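Local coordinates for AGR_L_2016p (Agrobacterium tumefaciens, PDB 2GVH), which probably hydrolyses the thioester bond of acyl-CoA molecules, acting as an acyl-CoA hydrolase built from two hotdog-fold thioesterase domains, at residues L54-F66 / A95-V109. Residues are numbered along the deposited sequence; the frame is centred on the assembly and turned at random.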
loop_
_atom_site.group_PDB
_atom_site.type_symbol
_atom_site.label_atom_id
_atom_site.label_comp_id
_atom_site.label_asym_id
_atom_site.label_seq_id
_atom_site.Cartn_x
_atom_site.Cartn_y
_atom_site.Cartn_z
ATOM N N LEU B 54 2.948 -1.212 13.716
ATOM C CA LEU B 54 1.694 -1.853 14.069
ATOM C C LEU B 54 1.477 -1.785 15.536
ATOM O O LEU B 54 0.341 -1.571 15.976
ATOM C CB LEU B 54 1.618 -3.304 13.603
ATOM C CG LEU B 54 1.432 -3.551 12.115
ATOM C CD1 LEU B 54 0.968 -4.963 11.794
ATOM C CD2 LEU B 54 0.441 -2.627 11.584
HETATM N N MSE B 55 2.544 -1.938 16.305
HETATM C CA MSE B 55 2.433 -1.722 17.740
HETATM C C MSE B 55 1.939 -0.302 18.036
HETATM O O MSE B 55 1.088 -0.097 18.892
HETATM C CB MSE B 55 3.753 -1.976 18.423
HETATM C CG MSE B 55 4.230 -3.414 18.320
HETATM SE SE MSE B 55 6.000 -3.725 19.175
HETATM C CE MSE B 55 5.387 -3.810 20.982
ATOM N N ASP B 56 2.451 0.690 17.314
ATOM C CA ASP B 56 1.992 2.026 17.565
ATOM C C ASP B 56 0.561 2.178 17.081
ATOM O O ASP B 56 -0.257 2.789 17.768
ATOM C CB ASP B 56 2.963 3.041 16.985
ATOM C CG ASP B 56 2.385 4.438 16.892
ATOM O OD1 ASP B 56 2.510 5.208 17.865
ATOM O OD2 ASP B 56 1.835 4.768 15.805
ATOM N N ARG B 57 0.247 1.620 15.893
ATOM C CA ARG B 57 -1.154 1.762 15.394
ATOM C C ARG B 57 -2.197 1.274 16.427
ATOM O O ARG B 57 -3.178 1.969 16.722
ATOM C CB ARG B 57 -1.356 1.097 14.051
ATOM C CG ARG B 57 -2.523 1.691 13.213
ATOM C CD ARG B 57 -2.861 0.818 11.985
ATOM N NE ARG B 57 -1.708 0.726 11.133
ATOM C CZ ARG B 57 -1.414 -0.300 10.346
ATOM N NH1 ARG B 57 -2.192 -1.371 10.276
ATOM N NH2 ARG B 57 -0.311 -0.252 9.620
ATOM N N VAL B 58 -1.981 0.110 17.020
ATOM C CA VAL B 58 -3.002 -0.412 17.912
ATOM C C VAL B 58 -2.997 0.355 19.237
ATOM O O VAL B 58 -4.013 0.443 19.936
ATOM C CB VAL B 58 -2.850 -1.926 18.107
ATOM C CG1 VAL B 58 -1.399 -2.294 18.510
ATOM C CG2 VAL B 58 -3.878 -2.458 19.078
ATOM N N ALA B 59 -1.851 0.927 19.569
ATOM C CA ALA B 59 -1.757 1.817 20.695
ATOM C C ALA B 59 -2.643 3.019 20.472
ATOM O O ALA B 59 -3.471 3.369 21.333
ATOM C CB ALA B 59 -0.364 2.242 20.890
ATOM N N PHE B 60 -2.454 3.631 19.309
ATOM C CA PHE B 60 -3.224 4.761 18.855
ATOM C C PHE B 60 -4.736 4.517 18.968
ATOM O O PHE B 60 -5.459 5.278 19.678
ATOM C CB PHE B 60 -2.814 5.135 17.431
ATOM C CG PHE B 60 -3.723 6.125 16.780
ATOM C CD1 PHE B 60 -3.590 7.478 17.029
ATOM C CD2 PHE B 60 -4.717 5.708 15.915
ATOM C CE1 PHE B 60 -4.431 8.405 16.429
ATOM C CE2 PHE B 60 -5.570 6.632 15.312
ATOM C CZ PHE B 60 -5.418 7.977 15.560
ATOM N N ILE B 61 -5.194 3.447 18.315
ATOM C CA ILE B 61 -6.602 3.042 18.374
ATOM C C ILE B 61 -7.071 2.925 19.839
ATOM O O ILE B 61 -8.131 3.447 20.198
ATOM C CB ILE B 61 -6.821 1.721 17.652
ATOM C CG1 ILE B 61 -6.453 1.838 16.153
ATOM C CG2 ILE B 61 -8.249 1.240 17.822
ATOM C CD1 ILE B 61 -6.470 0.491 15.407
ATOM N N ALA B 62 -6.295 2.234 20.668
ATOM C CA ALA B 62 -6.694 2.045 22.059
ATOM C C ALA B 62 -6.948 3.373 22.752
ATOM O O ALA B 62 -8.037 3.601 23.280
ATOM C CB ALA B 62 -5.659 1.253 22.822
ATOM N N ALA B 63 -5.940 4.234 22.718
ATOM C CA ALA B 63 -6.002 5.597 23.192
ATOM C C ALA B 63 -7.227 6.339 22.713
ATOM O O ALA B 63 -7.930 6.941 23.514
ATOM C CB ALA B 63 -4.761 6.330 22.764
ATOM N N THR B 64 -7.479 6.307 21.404
ATOM C CA THR B 64 -8.552 7.100 20.826
ATOM C C THR B 64 -9.908 6.601 21.310
ATOM O O THR B 64 -10.822 7.375 21.547
ATOM C CB THR B 64 -8.494 7.120 19.313
ATOM O OG1 THR B 64 -7.137 7.347 18.874
ATOM C CG2 THR B 64 -9.396 8.235 18.796
ATOM N N ARG B 65 -10.020 5.297 21.487
ATOM C CA ARG B 65 -11.244 4.695 21.975
ATOM C C ARG B 65 -11.464 5.102 23.401
ATOM O O ARG B 65 -12.591 5.175 23.862
ATOM C CB ARG B 65 -11.146 3.179 21.960
ATOM C CG ARG B 65 -11.550 2.511 20.673
ATOM C CD ARG B 65 -11.539 1.002 20.875
ATOM N NE ARG B 65 -12.566 0.353 20.074
ATOM C CZ ARG B 65 -12.575 -0.939 19.736
ATOM N NH1 ARG B 65 -11.613 -1.765 20.126
ATOM N NH2 ARG B 65 -13.564 -1.403 18.985
ATOM N N PHE B 66 -10.369 5.313 24.111
ATOM C CA PHE B 66 -10.462 5.615 25.504
ATOM C C PHE B 66 -10.897 7.057 25.700
ATOM O O PHE B 66 -11.867 7.331 26.425
ATOM C CB PHE B 66 -9.134 5.375 26.219
ATOM C CG PHE B 66 -9.206 5.661 27.718
ATOM C CD1 PHE B 66 -9.810 4.752 28.578
ATOM C CD2 PHE B 66 -8.708 6.852 28.246
ATOM C CE1 PHE B 66 -9.892 5.009 29.958
ATOM C CE2 PHE B 66 -8.791 7.136 29.641
ATOM C CZ PHE B 66 -9.379 6.221 30.492
ATOM N N ALA B 95 -3.366 -3.961 22.849
ATOM C CA ALA B 95 -3.096 -2.745 23.576
ATOM C C ALA B 95 -4.082 -2.556 24.742
ATOM O O ALA B 95 -5.287 -2.814 24.596
ATOM C CB ALA B 95 -3.140 -1.578 22.671
ATOM N N ARG B 96 -3.552 -2.082 25.871
ATOM C CA ARG B 96 -4.336 -1.687 27.053
ATOM C C ARG B 96 -3.824 -0.367 27.576
ATOM O O ARG B 96 -2.626 -0.192 27.759
ATOM C CB ARG B 96 -4.145 -2.660 28.219
ATOM C CG ARG B 96 -4.747 -4.016 28.102
ATOM C CD ARG B 96 -4.027 -5.063 29.001
ATOM N NE ARG B 96 -4.286 -6.424 28.442
ATOM N N PRO B 97 -4.717 0.570 27.851
ATOM C CA PRO B 97 -4.266 1.715 28.621
ATOM C C PRO B 97 -3.953 1.270 30.052
ATOM O O PRO B 97 -4.730 0.520 30.634
ATOM C CB PRO B 97 -5.480 2.631 28.625
ATOM C CG PRO B 97 -6.366 2.133 27.602
ATOM C CD PRO B 97 -6.130 0.672 27.486
ATOM N N VAL B 98 -2.824 1.719 30.594
ATOM C CA VAL B 98 -2.403 1.303 31.926
ATOM C C VAL B 98 -2.268 2.448 32.917
ATOM O O VAL B 98 -2.258 2.211 34.104
ATOM C CB VAL B 98 -1.104 0.479 31.904
ATOM C CG1 VAL B 98 -1.340 -0.899 31.244
ATOM C CG2 VAL B 98 -0.013 1.224 31.184
ATOM N N LYS B 99 -2.157 3.675 32.413
ATOM C CA LYS B 99 -2.177 4.886 33.247
ATOM C C LYS B 99 -2.710 6.073 32.437
ATOM O O LYS B 99 -2.559 6.115 31.196
ATOM C CB LYS B 99 -0.787 5.198 33.835
ATOM C CG LYS B 99 -0.794 6.255 34.946
ATOM C CD LYS B 99 0.548 6.379 35.677
ATOM N N ALA B 100 -3.324 7.021 33.142
ATOM C CA ALA B 100 -4.022 8.124 32.516
ATOM C C ALA B 100 -3.996 9.367 33.368
ATOM O O ALA B 100 -4.527 9.379 34.499
ATOM C CB ALA B 100 -5.449 7.729 32.230
ATOM N N GLY B 101 -3.376 10.416 32.823
ATOM C CA GLY B 101 -3.335 11.723 33.484
ATOM C C GLY B 101 -4.459 12.633 33.009
ATOM O O GLY B 101 -5.590 12.180 32.798
ATOM N N ARG B 102 -4.148 13.927 32.876
ATOM C CA ARG B 102 -5.045 14.923 32.278
ATOM C C ARG B 102 -5.008 14.680 30.773
ATOM O O ARG B 102 -6.054 14.652 30.117
ATOM C CB ARG B 102 -4.560 16.355 32.562
ATOM C CG ARG B 102 -5.666 17.364 33.067
ATOM C CD ARG B 102 -5.180 18.878 33.263
ATOM N NE ARG B 102 -4.913 19.530 31.956
ATOM C CZ ARG B 102 -4.887 20.838 31.682
ATOM N NH1 ARG B 102 -5.125 21.810 32.630
ATOM N NH2 ARG B 102 -4.632 21.170 30.413
ATOM N N ARG B 103 -3.802 14.504 30.231
ATOM C CA ARG B 103 -3.639 14.400 28.780
ATOM C C ARG B 103 -2.689 13.296 28.282
ATOM O O ARG B 103 -2.658 12.961 27.081
ATOM C CB ARG B 103 -3.290 15.756 28.171
ATOM C CG ARG B 103 -4.536 16.499 27.723
ATOM C CD ARG B 103 -4.281 17.973 27.507
ATOM N NE ARG B 103 -5.487 18.781 27.720
ATOM C CZ ARG B 103 -5.804 19.835 26.978
ATOM N NH1 ARG B 103 -5.018 20.217 25.982
ATOM N NH2 ARG B 103 -6.913 20.501 27.220
ATOM N N SER B 104 -1.941 12.719 29.222
ATOM C CA SER B 104 -1.027 11.618 28.934
ATOM C C SER B 104 -1.715 10.311 29.198
ATOM O O SER B 104 -2.255 10.079 30.297
ATOM C CB SER B 104 0.174 11.673 29.860
ATOM O OG SER B 104 1.129 12.584 29.376
ATOM N N LEU B 105 -1.676 9.452 28.192
ATOM C CA LEU B 105 -2.154 8.102 28.356
ATOM C C LEU B 105 -0.987 7.164 28.135
ATOM O O LEU B 105 -0.262 7.279 27.172
ATOM C CB LEU B 105 -3.258 7.811 27.355
ATOM C CG LEU B 105 -4.055 6.526 27.514
ATOM C CD1 LEU B 105 -4.933 6.581 28.765
ATOM C CD2 LEU B 105 -4.881 6.360 26.292
ATOM N N THR B 106 -0.804 6.239 29.061
ATOM C CA THR B 106 0.199 5.206 28.895
ATOM C C THR B 106 -0.457 3.956 28.341
ATOM O O THR B 106 -1.435 3.480 28.876
ATOM C CB THR B 106 0.856 4.908 30.237
ATOM O OG1 THR B 106 1.139 6.150 30.880
ATOM C CG2 THR B 106 2.152 4.146 30.028
ATOM N N VAL B 107 0.077 3.433 27.253
ATOM C CA VAL B 107 -0.515 2.261 26.654
ATOM C C VAL B 107 0.490 1.130 26.546
ATOM O O VAL B 107 1.606 1.312 26.096
ATOM C CB VAL B 107 -1.123 2.568 25.279
ATOM C CG1 VAL B 107 -1.844 1.360 24.760
ATOM C CG2 VAL B 107 -2.104 3.722 25.378
ATOM N N GLU B 108 0.080 -0.050 26.985
ATOM C CA GLU B 108 0.930 -1.228 26.968
ATOM C C GLU B 108 0.574 -2.102 25.799
ATOM O O GLU B 108 -0.589 -2.448 25.614
ATOM C CB GLU B 108 0.722 -1.990 28.256
ATOM C CG GLU B 108 1.610 -3.197 28.457
ATOM C CD GLU B 108 1.441 -3.775 29.860
ATOM O OE1 GLU B 108 0.449 -4.502 30.093
ATOM O OE2 GLU B 108 2.288 -3.466 30.729
ATOM N N VAL B 109 1.577 -2.475 25.023
ATOM C CA VAL B 109 1.332 -3.218 23.801
ATOM C C VAL B 109 2.139 -4.501 23.770
ATOM O O VAL B 109 3.354 -4.486 23.984
ATOM C CB VAL B 109 1.680 -2.370 22.573
ATOM C CG1 VAL B 109 1.533 -3.173 21.264
ATOM C CG2 VAL B 109 0.809 -1.158 22.552
#
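Ala59, Ala62 and Ala63 bring the helix down onto Ala95, Val107 and Leu105 of a beta hairpin. Methyl-sized side chains suit this middle: the axes of 54-66 and strand 95-100 approach to 7.7 Å, and Ala62 CB rests 3.8 Å from Ala95 CB. Ala95 CB also lies 3.5 Å from the carbonyl oxygen Val58 O, with Val58 CG2 packed beside it. Leu105 belongs to this tight part too, its CD2 3.5 Å from Ala63 CB. Beta-branched Val107 and Val109 fit the extended strands. Val109 spreads its two methyls, CG1 going to Met55 CB and CG2 to Ala59 CB, while the long, flexible methionine chain at 55 (modelled as selenomethionine), bent at chi3 (79°), brings Met55 CE to 3.7 Å from Val109 O.

Past Ala63 the helix and the hairpin turn diverge and contacts lengthen. Phe66 swings its large ring away from its own N (chi1 -179°): Phe66 CD2 meets Leu105 CD1 at 3.8 Å, CD1 lies 4.4 Å from Pro97 CG, and CE2 4.3 Å from Ala100 CB. Beyond, Gly101 and Arg102 are in solvent.

This is the hotdog arrangement, helix 49-67 wrapped by an antiparallel sheet in which strands 29-35 and 121-133 flank the hairpin; Ile61 and Arg65 meet strand 160-165 of the second sheet.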